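Local structure of small COPII coat GTPase SAR1 (Encephalitozoon cuniculi, 6VS4) at residues E156-D161 / I188-I193; V142-K147 / A206-W211; V114-V119 / D149-T154; I42-I47 / T53-K58. The protein is a small GTPase of the ADP-ribosylation factor family, named as a COPII coat component, whose P-loop fold here holds guanosine-5'-diphosphate and a magnesium ion. All coordinates share one frame; numbering follows the deposited sequence.

Contact 1: E156-D161 / I188-I193; sequences ETAEAD and IFYVTI. With GDP (guanosine-5'-diphosphate), chain D.
Tyr190 meets Ala158 and Glu159 where the short helix 155-159 lies against the end of 186-190, an edge strand of the sheet in this P-loop GTPase fold. The nearest backbone approach is Ala158 CA to Tyr190 CA, 6.8 Å. Both residues direct CB into the contact. Ala158 CB and Tyr190 CB make the single apolar touch, at 4.1 Å.

Glu159 reaches the same tyrosine from farther along the helix. Its CG is anti to the backbone N (chi1 -167°), and the chain then folds back about CB-CG (chi2 63°). The bend brings OE1 to the CD2 side of the ring, 3.5 Å from Tyr190 CD2. The carboxylate plane stands 66° from the ring plane, and the two side chains cross at about a right angle. This is a van der Waals touch with aromatic carbons and not a polar bond. The other oxygen, OE2, forms a salt bridge with Lys165, a residue the Tyr190 side chain also touches. That bridge probably fixes the carboxylate in its turned position.

The tyrosine is buried between this helix, helix 162-172 and Met145 of the next strand. After Tyr190 the regular strand ends. Val191 keeps a backbone bond to Met145, and the chain runs on to the guanine base. Thr192 and Ile193 belong to the guanosine-5'-diphosphate pocket, a place consistent with the G5 loop of small GTPases. Thr192 OG1 is hydrogen-bonded to Asp149 OD1. The methyl CG2 of Thr192 lies 3.2 Å from O6 of the nucleotide, and Ile193 N gives O6 a weak hydrogen bond of 3.1 Å.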
# COMPACT_ATOMS: atom_id res chain seq x y z
N GLU A 156 6.04 14.07 22.82
CA GLU A 156 5.42 13.69 24.08
C GLU A 156 6.38 13.89 25.25
O GLU A 156 6.02 14.51 26.26
CB GLU A 156 4.95 12.24 24.02
N THR A 157 7.61 13.37 25.14
CA THR A 157 8.55 13.51 26.25
C THR A 157 9.00 14.96 26.43
O THR A 157 9.30 15.37 27.55
CB THR A 157 9.77 12.60 26.05
OG1 THR A 157 10.53 13.01 24.91
CG2 THR A 157 9.33 11.17 25.84
N ALA A 158 9.03 15.75 25.35
CA ALA A 158 9.34 17.17 25.48
C ALA A 158 8.26 17.89 26.28
O ALA A 158 8.57 18.75 27.11
CB ALA A 158 9.51 17.80 24.10
N GLU A 159 6.99 17.55 26.04
CA GLU A 159 5.90 18.22 26.73
C GLU A 159 5.92 17.94 28.23
O GLU A 159 5.41 18.74 29.02
CB GLU A 159 4.56 17.79 26.13
CG GLU A 159 3.39 18.66 26.54
CD GLU A 159 3.54 20.09 26.06
OE1 GLU A 159 4.02 20.28 24.92
OE2 GLU A 159 3.18 21.02 26.81
N ALA A 160 6.49 16.80 28.63
CA ALA A 160 6.59 16.42 30.03
C ALA A 160 7.86 16.93 30.70
O ALA A 160 8.00 16.79 31.92
CB ALA A 160 6.53 14.90 30.16
N ASP A 161 8.79 17.51 29.93
CA ASP A 161 10.08 17.98 30.46
C ASP A 161 9.94 19.44 30.91
O ASP A 161 10.47 20.37 30.30
CB ASP A 161 11.17 17.81 29.40
CG ASP A 161 12.57 18.03 29.96
OD1 ASP A 161 12.70 18.39 31.15
OD2 ASP A 161 13.55 17.83 29.21
N ILE A 188 3.40 28.07 22.28
CA ILE A 188 4.64 27.36 21.99
C ILE A 188 4.33 25.90 21.69
O ILE A 188 3.59 25.25 22.44
CB ILE A 188 5.63 27.49 23.17
CG1 ILE A 188 5.96 28.96 23.42
CG2 ILE A 188 6.91 26.71 22.90
CD1 ILE A 188 6.71 29.18 24.73
N PHE A 189 4.90 25.38 20.61
CA PHE A 189 4.78 23.98 20.27
C PHE A 189 6.16 23.37 20.11
O PHE A 189 7.11 24.04 19.68
CB PHE A 189 3.96 23.78 18.98
CG PHE A 189 2.51 24.16 19.10
CD1 PHE A 189 2.12 25.49 19.04
CD2 PHE A 189 1.53 23.19 19.25
CE1 PHE A 189 0.79 25.84 19.14
CE2 PHE A 189 0.19 23.53 19.36
CZ PHE A 189 -0.18 24.86 19.30
N TYR A 190 6.28 22.09 20.45
CA TYR A 190 7.54 21.36 20.41
C TYR A 190 7.45 20.31 19.32
O TYR A 190 6.59 19.42 19.36
CB TYR A 190 7.86 20.74 21.78
CG TYR A 190 7.83 21.78 22.87
CD1 TYR A 190 8.99 22.45 23.25
CD2 TYR A 190 6.64 22.12 23.50
CE1 TYR A 190 8.97 23.42 24.23
CE2 TYR A 190 6.61 23.09 24.47
CZ TYR A 190 7.78 23.73 24.84
OH TYR A 190 7.74 24.69 25.82
N VAL A 191 8.33 20.42 18.31
CA VAL A 191 8.21 19.66 17.08
C VAL A 191 9.59 19.22 16.60
O VAL A 191 10.62 19.76 17.01
CB VAL A 191 7.51 20.48 15.97
CG1 VAL A 191 6.08 20.84 16.36
CG2 VAL A 191 8.30 21.73 15.66
N THR A 192 9.58 18.22 15.73
CA THR A 192 10.72 17.86 14.87
C THR A 192 10.18 17.93 13.45
O THR A 192 9.46 17.03 13.00
CB THR A 192 11.29 16.47 15.16
OG1 THR A 192 11.96 16.48 16.43
CG2 THR A 192 12.29 16.08 14.09
N ILE A 193 10.51 19.03 12.75
CA ILE A 193 9.89 19.30 11.47
C ILE A 193 10.32 18.27 10.43
O ILE A 193 9.56 17.94 9.52
CB ILE A 193 10.23 20.74 11.04
CG1 ILE A 193 9.44 21.71 11.93
CG2 ILE A 193 9.91 20.98 9.57
CD1 ILE A 193 9.81 23.17 11.74
PB GDP D . 16.48 28.12 7.51
O1B GDP D . 17.78 28.95 7.49
O2B GDP D . 15.70 28.25 6.23
O3B GDP D . 15.69 28.51 8.76
O3A GDP D . 16.89 26.61 7.74
PA GDP D . 16.63 25.26 6.94
O1A GDP D . 17.53 25.30 5.71
O2A GDP D . 15.19 25.04 6.70
O5' GDP D . 17.24 24.12 7.89
C5' GDP D . 18.63 24.02 8.24
C4' GDP D . 18.96 22.58 8.54
O4' GDP D . 18.21 22.15 9.70
C3' GDP D . 18.66 21.58 7.42
O3' GDP D . 19.76 20.71 7.19
C2' GDP D . 17.44 20.82 7.94
O2' GDP D . 17.42 19.48 7.46
C1' GDP D . 17.69 20.85 9.44
N9 GDP D . 16.50 20.65 10.27
C8 GDP D . 15.30 21.31 10.20
N7 GDP D . 14.42 20.88 11.07
C5 GDP D . 15.08 19.87 11.76
C6 GDP D . 14.65 18.99 12.80
O6 GDP D . 13.56 18.98 13.37
N1 GDP D . 15.63 18.09 13.18
C2 GDP D . 16.89 18.05 12.65
N2 GDP D . 17.72 17.12 13.14
N3 GDP D . 17.31 18.86 11.68
C4 GDP D . 16.36 19.73 11.28

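Contact 2: V142-K147 / A206-W211; sequences VVLMNK and ARAFKW. With GDP (guanosine-5'-diphosphate), chain D.
Val142, Ala208 and Trp211 bury most of the surface between strand 141-146 and the C-terminal helix 204-223. The short segments run nearly antiparallel, at 169°, with their axes 9.2 Å apart. The small Ala208 lets them come close. Its CB touches Val142 CG2 at 3.7 Å and Leu144 CD2 at 3.8 Å, so one methyl bridges alternate residues on the same side of the strand.

At chi1 67° Val142 CG1 lies between the backbone N and the carbonyl carbon, and CG2 is left anti to the N, pointing at Ala208. Trp211, one turn further along the helix, brings the six-membered part of its indole to the same valine. Trp211 CZ3 lies 4.0 Å from Val142 CB. The contact is wholly apolar.

The far end of the strand serves the nucleotide. Asn146 and Lys147 begin the NKxD motif of GTPases, completed by Asp149. Asn146 ND2 is 2.9 Å from N7 of guanosine-5'-diphosphate. The extended Lys147 chain runs over one face of the guanine, with CG 3.5 Å from C5. Lys147 NZ then donates a hydrogen bond to the ribose O4' at 3.2 Å and also forms a salt bridge with Asp115.

The strand lies between 109-115 and 186-190 in the sheet. Phe189 of the latter packs on Val142, Ala208 and Trp211. Leu55 of helix 52-59 touches both Leu144 and Phe209.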
# COMPACT_ATOMS: atom_id res chain seq x y z
N VAL A 142 2.59 31.86 16.66
CA VAL A 142 2.82 30.48 17.04
C VAL A 142 4.32 30.23 17.01
O VAL A 142 5.01 30.62 16.06
CB VAL A 142 2.03 29.50 16.15
CG1 VAL A 142 2.53 29.50 14.72
CG2 VAL A 142 2.10 28.11 16.73
N VAL A 143 4.84 29.64 18.08
CA VAL A 143 6.27 29.38 18.23
C VAL A 143 6.51 27.89 18.10
O VAL A 143 5.91 27.08 18.82
CB VAL A 143 6.80 29.92 19.57
CG1 VAL A 143 8.26 29.53 19.73
CG2 VAL A 143 6.65 31.41 19.61
N LEU A 144 7.39 27.52 17.17
CA LEU A 144 7.81 26.14 16.99
C LEU A 144 9.19 25.97 17.60
O LEU A 144 10.18 26.50 17.07
CB LEU A 144 7.80 25.76 15.51
CG LEU A 144 6.44 25.91 14.79
CD1 LEU A 144 6.51 25.45 13.34
CD2 LEU A 144 5.37 25.18 15.55
N MET A 145 9.27 25.29 18.73
CA MET A 145 10.55 24.84 19.25
C MET A 145 10.93 23.60 18.45
O MET A 145 10.37 22.52 18.65
CB MET A 145 10.47 24.58 20.75
CG MET A 145 10.15 25.81 21.59
SD MET A 145 11.53 26.98 21.76
CE MET A 145 10.81 28.23 22.81
N ASN A 146 11.86 23.77 17.51
CA ASN A 146 12.16 22.75 16.52
C ASN A 146 13.44 22.00 16.88
O ASN A 146 14.23 22.44 17.72
CB ASN A 146 12.30 23.40 15.13
CG ASN A 146 12.34 22.37 14.01
OD1 ASN A 146 11.69 21.33 14.08
ND2 ASN A 146 13.11 22.67 12.96
N LYS A 147 13.63 20.85 16.22
CA LYS A 147 14.81 20.00 16.36
C LYS A 147 14.89 19.35 17.75
O LYS A 147 15.99 19.08 18.24
CB LYS A 147 16.10 20.76 16.05
CG LYS A 147 16.07 21.50 14.73
CD LYS A 147 17.48 21.71 14.21
CE LYS A 147 17.50 22.61 13.01
NZ LYS A 147 18.90 22.95 12.67
N ALA A 206 0.79 20.15 13.03
CA ALA A 206 -0.52 20.45 12.45
C ALA A 206 -1.42 21.18 13.45
O ALA A 206 -2.17 22.08 13.06
CB ALA A 206 -1.20 19.17 11.96
N ARG A 207 -1.34 20.82 14.73
CA ARG A 207 -2.15 21.53 15.72
C ARG A 207 -1.70 22.98 15.87
O ARG A 207 -2.52 23.86 16.18
CB ARG A 207 -2.11 20.83 17.07
CG ARG A 207 -2.89 19.53 17.11
CD ARG A 207 -3.04 19.01 18.53
NE ARG A 207 -1.92 19.40 19.38
CZ ARG A 207 -0.91 18.60 19.70
NH1 ARG A 207 -0.87 17.36 19.24
NH2 ARG A 207 0.07 19.05 20.48
N ALA A 208 -0.41 23.26 15.62
CA ALA A 208 0.07 24.63 15.66
C ALA A 208 -0.60 25.47 14.58
O ALA A 208 -1.01 26.61 14.83
CB ALA A 208 1.59 24.67 15.53
N PHE A 209 -0.74 24.92 13.37
CA PHE A 209 -1.42 25.65 12.31
C PHE A 209 -2.91 25.79 12.57
O PHE A 209 -3.51 26.82 12.25
CB PHE A 209 -1.16 24.99 10.96
CG PHE A 209 0.18 25.31 10.39
CD1 PHE A 209 0.39 26.49 9.71
CD2 PHE A 209 1.24 24.42 10.53
CE1 PHE A 209 1.63 26.79 9.17
CE2 PHE A 209 2.48 24.71 10.00
CZ PHE A 209 2.68 25.90 9.32
N LYS A 210 -3.54 24.76 13.16
CA LYS A 210 -4.96 24.88 13.48
C LYS A 210 -5.18 25.93 14.57
O LYS A 210 -6.15 26.70 14.51
CB LYS A 210 -5.54 23.53 13.89
N TRP A 211 -4.28 26.01 15.55
CA TRP A 211 -4.39 27.06 16.56
C TRP A 211 -4.20 28.43 15.94
O TRP A 211 -4.97 29.36 16.21
CB TRP A 211 -3.37 26.83 17.68
CG TRP A 211 -3.38 27.88 18.75
CD1 TRP A 211 -4.13 27.88 19.89
CD2 TRP A 211 -2.61 29.09 18.77
NE1 TRP A 211 -3.87 29.01 20.63
CE2 TRP A 211 -2.95 29.77 19.96
CE3 TRP A 211 -1.68 29.67 17.91
CZ2 TRP A 211 -2.38 31.00 20.31
CZ3 TRP A 211 -1.12 30.89 18.25
CH2 TRP A 211 -1.47 31.54 19.45
PB GDP D . 16.48 28.12 7.51
O1B GDP D . 17.78 28.95 7.49
O2B GDP D . 15.70 28.25 6.23
O3B GDP D . 15.69 28.51 8.76
O3A GDP D . 16.89 26.61 7.74
PA GDP D . 16.63 25.26 6.94
O1A GDP D . 17.53 25.30 5.71
O2A GDP D . 15.19 25.04 6.70
O5' GDP D . 17.24 24.12 7.89
C5' GDP D . 18.63 24.02 8.24
C4' GDP D . 18.96 22.58 8.54
O4' GDP D . 18.21 22.15 9.70
C3' GDP D . 18.66 21.58 7.42
O3' GDP D . 19.76 20.71 7.19
C2' GDP D . 17.44 20.82 7.94
O2' GDP D . 17.42 19.48 7.46
C1' GDP D . 17.69 20.85 9.44
N9 GDP D . 16.50 20.65 10.27
C8 GDP D . 15.30 21.31 10.20
N7 GDP D . 14.42 20.88 11.07
C5 GDP D . 15.08 19.87 11.76
C6 GDP D . 14.65 18.99 12.80
O6 GDP D . 13.56 18.98 13.37
N1 GDP D . 15.63 18.09 13.18
C2 GDP D . 16.89 18.05 12.65
N2 GDP D . 17.72 17.12 13.14
N3 GDP D . 17.31 18.86 11.68
C4 GDP D . 16.36 19.73 11.28

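Contact 3: V114-V119 / D149-T154. With GDP (guanosine-5'-diphosphate), chain D.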
# COMPACT_ATOMS: atom_id res chain seq x y z
N VAL A 114 12.42 28.17 16.34
CA VAL A 114 13.64 28.19 17.14
C VAL A 114 14.31 26.82 17.06
O VAL A 114 13.65 25.79 17.20
CB VAL A 114 13.36 28.56 18.61
CG1 VAL A 114 14.64 28.49 19.45
CG2 VAL A 114 12.72 29.93 18.70
N ASP A 115 15.63 26.82 16.87
CA ASP A 115 16.44 25.60 16.97
C ASP A 115 16.82 25.42 18.44
O ASP A 115 17.69 26.13 18.96
CB ASP A 115 17.67 25.71 16.08
CG ASP A 115 18.56 24.46 16.11
OD1 ASP A 115 18.36 23.58 16.98
OD2 ASP A 115 19.47 24.36 15.26
N VAL A 116 16.19 24.45 19.11
CA VAL A 116 16.43 24.24 20.53
C VAL A 116 17.81 23.68 20.80
O VAL A 116 18.29 23.74 21.94
CB VAL A 116 15.35 23.32 21.14
CG1 VAL A 116 13.96 23.86 20.84
CG2 VAL A 116 15.50 21.90 20.61
N HIS A 117 18.48 23.15 19.77
CA HIS A 117 19.80 22.57 19.98
C HIS A 117 20.89 23.64 19.97
O HIS A 117 21.88 23.53 20.71
CB HIS A 117 20.07 21.52 18.91
CG HIS A 117 21.25 20.65 19.21
ND1 HIS A 117 21.44 20.05 20.43
CD2 HIS A 117 22.31 20.29 18.44
CE1 HIS A 117 22.56 19.36 20.41
NE2 HIS A 117 23.11 19.48 19.21
N ASP A 118 20.74 24.67 19.13
CA ASP A 118 21.74 25.74 19.00
C ASP A 118 21.64 26.70 20.18
O ASP A 118 21.20 27.85 20.07
CB ASP A 118 21.56 26.46 17.67
CG ASP A 118 22.85 27.04 17.14
OD1 ASP A 118 23.06 26.99 15.91
OD2 ASP A 118 23.68 27.51 17.95
N VAL A 119 22.09 26.22 21.35
CA VAL A 119 21.93 27.00 22.57
C VAL A 119 22.80 28.26 22.56
O VAL A 119 22.40 29.29 23.11
CB VAL A 119 22.23 26.14 23.81
CG1 VAL A 119 21.25 24.96 23.87
CG2 VAL A 119 23.66 25.65 23.79
N ASP A 149 14.45 16.42 18.44
CA ASP A 149 15.12 15.13 18.30
C ASP A 149 16.60 15.22 18.66
O ASP A 149 17.20 14.23 19.10
CB ASP A 149 14.95 14.58 16.88
CG ASP A 149 15.50 15.52 15.81
OD1 ASP A 149 15.04 16.68 15.75
OD2 ASP A 149 16.39 15.11 15.04
N LEU A 150 17.22 16.39 18.46
CA LEU A 150 18.64 16.54 18.80
C LEU A 150 18.87 16.53 20.31
O LEU A 150 20.01 16.31 20.74
CB LEU A 150 19.19 17.82 18.18
CG LEU A 150 19.14 17.82 16.64
CD1 LEU A 150 19.75 19.09 16.05
CD2 LEU A 150 19.84 16.59 16.10
N GLU A 151 17.83 16.75 21.11
CA GLU A 151 17.90 16.56 22.56
C GLU A 151 17.40 15.20 22.99
O GLU A 151 17.25 14.96 24.20
CB GLU A 151 17.12 17.66 23.28
CG GLU A 151 17.66 19.05 23.00
CD GLU A 151 19.14 19.15 23.33
OE1 GLU A 151 19.54 18.76 24.45
OE2 GLU A 151 19.90 19.62 22.46
N GLY A 152 17.11 14.31 22.04
CA GLY A 152 16.56 13.00 22.33
C GLY A 152 15.09 12.99 22.70
O GLY A 152 14.62 12.00 23.27
N HIS A 153 14.35 14.03 22.35
CA HIS A 153 12.94 14.16 22.72
C HIS A 153 12.05 13.85 21.53
O HIS A 153 12.41 14.11 20.37
CB HIS A 153 12.62 15.58 23.21
CG HIS A 153 12.79 15.78 24.68
ND1 HIS A 153 12.32 14.88 25.61
CD2 HIS A 153 13.36 16.79 25.38
CE1 HIS A 153 12.61 15.32 26.83
NE2 HIS A 153 13.24 16.47 26.71
N THR A 154 10.90 13.26 21.82
CA THR A 154 9.72 13.29 20.97
C THR A 154 8.81 14.41 21.43
O THR A 154 9.03 15.01 22.49
CB THR A 154 8.99 11.95 21.06
OG1 THR A 154 8.46 11.80 22.38
CG2 THR A 154 9.95 10.79 20.76
PB GDP D . 16.48 28.12 7.51
O1B GDP D . 17.78 28.95 7.49
O2B GDP D . 15.70 28.25 6.23
O3B GDP D . 15.69 28.51 8.76
O3A GDP D . 16.89 26.61 7.74
PA GDP D . 16.63 25.26 6.94
O1A GDP D . 17.53 25.30 5.71
O2A GDP D . 15.19 25.04 6.70
O5' GDP D . 17.24 24.12 7.89
C5' GDP D . 18.63 24.02 8.24
C4' GDP D . 18.96 22.58 8.54
O4' GDP D . 18.21 22.15 9.70
C3' GDP D . 18.66 21.58 7.42
O3' GDP D . 19.76 20.71 7.19
C2' GDP D . 17.44 20.82 7.94
O2' GDP D . 17.42 19.48 7.46
C1' GDP D . 17.69 20.85 9.44
N9 GDP D . 16.50 20.65 10.27
C8 GDP D . 15.30 21.31 10.20
N7 GDP D . 14.42 20.88 11.07
C5 GDP D . 15.08 19.87 11.76
C6 GDP D . 14.65 18.99 12.80
O6 GDP D . 13.56 18.98 13.37
N1 GDP D . 15.63 18.09 13.18
C2 GDP D . 16.89 18.05 12.65
N2 GDP D . 17.72 17.12 13.14
N3 GDP D . 17.31 18.86 11.68
C4 GDP D . 16.36 19.73 11.28
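His117 and Leu150 face each other across two chain turns, their CA atoms 6.3 Å apart. Segment 114-119 leaves strand 109-115 at Asp115. There Asp115 OD1 accepts from His117 N at 2.8 Å, an Asx turn, and an inverse gamma turn centred on Asp118 follows. Segment 149-154 starts in a 3-10 turn that reaches Glu151.

The His117 ring is held on two sides. CG is anti to the backbone N (chi1 -167°), which swings the ring out over the 3-10 turn. Leu150 CB sits over one face, toward the rim, 3.6 Å from His117 CG. This is a CH-pi contact. At the ring edge and near its plane, His117 ND1 donates to Glu151 OE2 at 2.6 Å, with an N-H...O angle of 157°. The carboxylate is twisted 39° from the ring, and OE2 is approached nearly in line with its C-O bond. The nearby carboxylate would probably favour the protonated imidazole.

Asp149 and the CD2 branch of Leu150 also reach the guanine. Asp149 accepts with both oxygens: OD1 from N1 of guanosine-5'-diphosphate at 3.0 Å, and OD2 from N2 at 3.1 Å. This paired bond is the hallmark of the NKxD aspartate. Leu150 CD2 lies 3.7 Å from N2.

The contact joins the end of interior strand 109-115 to the loop after strand 141-146. Trp164 of helix 162-172 packs on Val116 and Glu151, and Val116 also rests on Leu168 and on Met145 of strand 141-146.

Contact 4: I42-I47 / T53-K58. With MG (magnesium ion), chain E; GDP (guanosine-5'-diphosphate), chain D.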
# COMPACT_ATOMS: atom_id res chain seq x y z
N ILE A 42 1.13 34.80 5.98
CA ILE A 42 1.78 34.19 7.13
C ILE A 42 3.28 34.43 7.02
O ILE A 42 3.90 34.11 6.00
CB ILE A 42 1.45 32.70 7.22
CG1 ILE A 42 -0.06 32.47 7.17
CG2 ILE A 42 2.04 32.11 8.49
CD1 ILE A 42 -0.83 33.11 8.30
N LEU A 43 3.87 34.97 8.08
CA LEU A 43 5.31 35.24 8.13
C LEU A 43 6.00 34.11 8.88
O LEU A 43 5.66 33.82 10.03
CB LEU A 43 5.59 36.58 8.80
CG LEU A 43 5.75 37.81 7.90
CD1 LEU A 43 4.51 38.05 7.07
CD2 LEU A 43 6.07 39.04 8.75
N PHE A 44 6.98 33.48 8.23
CA PHE A 44 7.79 32.43 8.85
C PHE A 44 9.12 33.06 9.23
O PHE A 44 9.90 33.46 8.36
CB PHE A 44 7.97 31.25 7.90
CG PHE A 44 6.70 30.52 7.60
CD1 PHE A 44 5.77 31.04 6.71
CD2 PHE A 44 6.42 29.31 8.20
CE1 PHE A 44 4.60 30.37 6.43
CE2 PHE A 44 5.25 28.63 7.93
CZ PHE A 44 4.33 29.17 7.03
N LEU A 45 9.39 33.15 10.54
CA LEU A 45 10.45 34.00 11.05
C LEU A 45 11.34 33.20 12.00
O LEU A 45 10.94 32.17 12.54
CB LEU A 45 9.86 35.23 11.76
CG LEU A 45 8.89 36.09 10.93
CD1 LEU A 45 8.19 37.13 11.81
CD2 LEU A 45 9.58 36.77 9.76
N GLY A 46 12.54 33.72 12.21
CA GLY A 46 13.55 33.04 13.01
C GLY A 46 14.93 33.30 12.47
O GLY A 46 15.07 33.79 11.35
N ILE A 47 15.98 33.00 13.25
CA ILE A 47 17.33 33.17 12.73
C ILE A 47 17.60 32.02 11.75
O ILE A 47 16.84 31.05 11.70
CB ILE A 47 18.38 33.23 13.86
CG1 ILE A 47 18.55 31.86 14.52
CG2 ILE A 47 18.01 34.31 14.88
CD1 ILE A 47 19.50 31.86 15.68
N THR A 53 12.84 27.14 5.87
CA THR A 53 12.73 26.65 4.50
C THR A 53 12.29 25.19 4.48
O THR A 53 11.51 24.78 3.61
CB THR A 53 14.07 26.82 3.78
OG1 THR A 53 14.37 28.21 3.64
CG2 THR A 53 14.04 26.17 2.41
N THR A 54 12.76 24.41 5.45
CA THR A 54 12.34 23.01 5.56
C THR A 54 10.84 22.90 5.80
O THR A 54 10.17 22.07 5.17
CB THR A 54 13.12 22.33 6.69
OG1 THR A 54 14.52 22.39 6.41
CG2 THR A 54 12.71 20.88 6.83
N LEU A 55 10.30 23.74 6.68
CA LEU A 55 8.87 23.70 6.97
C LEU A 55 8.04 24.09 5.75
O LEU A 55 7.05 23.42 5.43
CB LEU A 55 8.53 24.61 8.15
CG LEU A 55 7.03 24.76 8.43
CD1 LEU A 55 6.36 23.41 8.68
CD2 LEU A 55 6.79 25.71 9.60
N VAL A 56 8.43 25.16 5.06
CA VAL A 56 7.64 25.61 3.92
C VAL A 56 7.71 24.60 2.79
O VAL A 56 6.71 24.34 2.11
CB VAL A 56 8.09 27.02 3.49
CG1 VAL A 56 7.37 27.45 2.24
CG2 VAL A 56 7.82 28.02 4.62
N ASN A 57 8.87 23.97 2.59
CA ASN A 57 8.97 22.88 1.64
C ASN A 57 8.08 21.71 2.04
O ASN A 57 7.60 20.98 1.17
CB ASN A 57 10.42 22.43 1.49
CG ASN A 57 11.27 23.44 0.74
OD1 ASN A 57 10.74 24.34 0.10
ND2 ASN A 57 12.59 23.28 0.82
N LYS A 58 7.86 21.53 3.34
CA LYS A 58 6.99 20.46 3.79
C LYS A 58 5.53 20.74 3.46
O LYS A 58 4.77 19.81 3.17
CB LYS A 58 7.17 20.27 5.30
CG LYS A 58 6.67 18.95 5.85
CD LYS A 58 7.02 18.79 7.32
CE LYS A 58 7.11 17.31 7.69
NZ LYS A 58 8.34 16.68 7.06
MG MG E . 15.91 29.54 4.29
PB GDP D . 16.48 28.12 7.51
O1B GDP D . 17.78 28.95 7.49
O2B GDP D . 15.70 28.25 6.23
O3B GDP D . 15.69 28.51 8.76
O3A GDP D . 16.89 26.61 7.74
PA GDP D . 16.63 25.26 6.94
O1A GDP D . 17.53 25.30 5.71
O2A GDP D . 15.19 25.04 6.70
O5' GDP D . 17.24 24.12 7.89
C5' GDP D . 18.63 24.02 8.24
C4' GDP D . 18.96 22.58 8.54
O4' GDP D . 18.21 22.15 9.70
C3' GDP D . 18.66 21.58 7.42
O3' GDP D . 19.76 20.71 7.19
C2' GDP D . 17.44 20.82 7.94
O2' GDP D . 17.42 19.48 7.46
C1' GDP D . 17.69 20.85 9.44
N9 GDP D . 16.50 20.65 10.27
C8 GDP D . 15.30 21.31 10.20
N7 GDP D . 14.42 20.88 11.07
C5 GDP D . 15.08 19.87 11.76
C6 GDP D . 14.65 18.99 12.80
O6 GDP D . 13.56 18.98 13.37
N1 GDP D . 15.63 18.09 13.18
C2 GDP D . 16.89 18.05 12.65
N2 GDP D . 17.72 17.12 13.14
N3 GDP D . 17.31 18.86 11.68
C4 GDP D . 16.36 19.73 11.28
O HOH W 1 14.91 30.77 5.47
O HOH W 2 17.01 27.86 4.34
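Phe44 places its ring with CG anti to the carbonyl carbon (chi1 -66°), which lifts it from strand 40-47 toward helix 52-59. Leu55 answers with CG anti to the backbone N (chi1 173°), and this carries its CD2 to the ring edge. Leu55 CD2 is 3.7 Å from Phe44 CE2. Val56 approaches differently. Its CG2 sits over the centre of one ring face, 4.0 Å from the Phe44 ring centroid and 8° off the normal, a CH-pi contact. One residue therefore meets the ring at its edge and the next over its face.

This strand-loop-helix unit fits the P-loop, or Walker A, motif, with Gly46 at its start and Thr53 at its end. The first turn of the helix grips the phosphates. Thr53 OG1 binds the magnesium ion at 2.1 Å. The magnesium ion is also bound by the beta-phosphate oxygen O2B of guanosine-5'-diphosphate, and two waters add to the shell. Thr53 N also donates to O2B at 3.1 Å. On the alpha-phosphate, O2A takes two bonds from one residue: Thr54 N at 2.8 Å and Thr54 OG1 at 2.7 Å. The helix thus faces the nucleotide with its N-terminal end and the sheet with its apolar side.

Strand 40-47 lies between strands 83-90 and 109-115. Ala85 and Val111 from these strands touch Phe44, Val87 touches Val56, and Ile113 touches Leu55. Helix 122-135 packs on Leu45 and Ile47.

All four contacts reach one mixed sheet, in which strands 40-47, 109-115, 141-146 and 186-190 lie side by side and parallel. All also touch guanosine-5'-diphosphate. Along the chain contact 4 closes first. Contacts 2 and 3 interleave, and contact 1 is nested within the loop closed by contact 2. Contacts 1 and 3 are the nearest pair, with centres about 9 Å apart, and lie on the guanine side. Contacts 1 and 4 are farthest, about 18 Å between centres, yet Ile193 still packs on helix 52-59. Phe209 of contact 2 touches Phe44 of contact 4. Helices 52-59 and 204-223 thus pack together against the sheet, while the strand ends and the loops after them carry the nucleotide site.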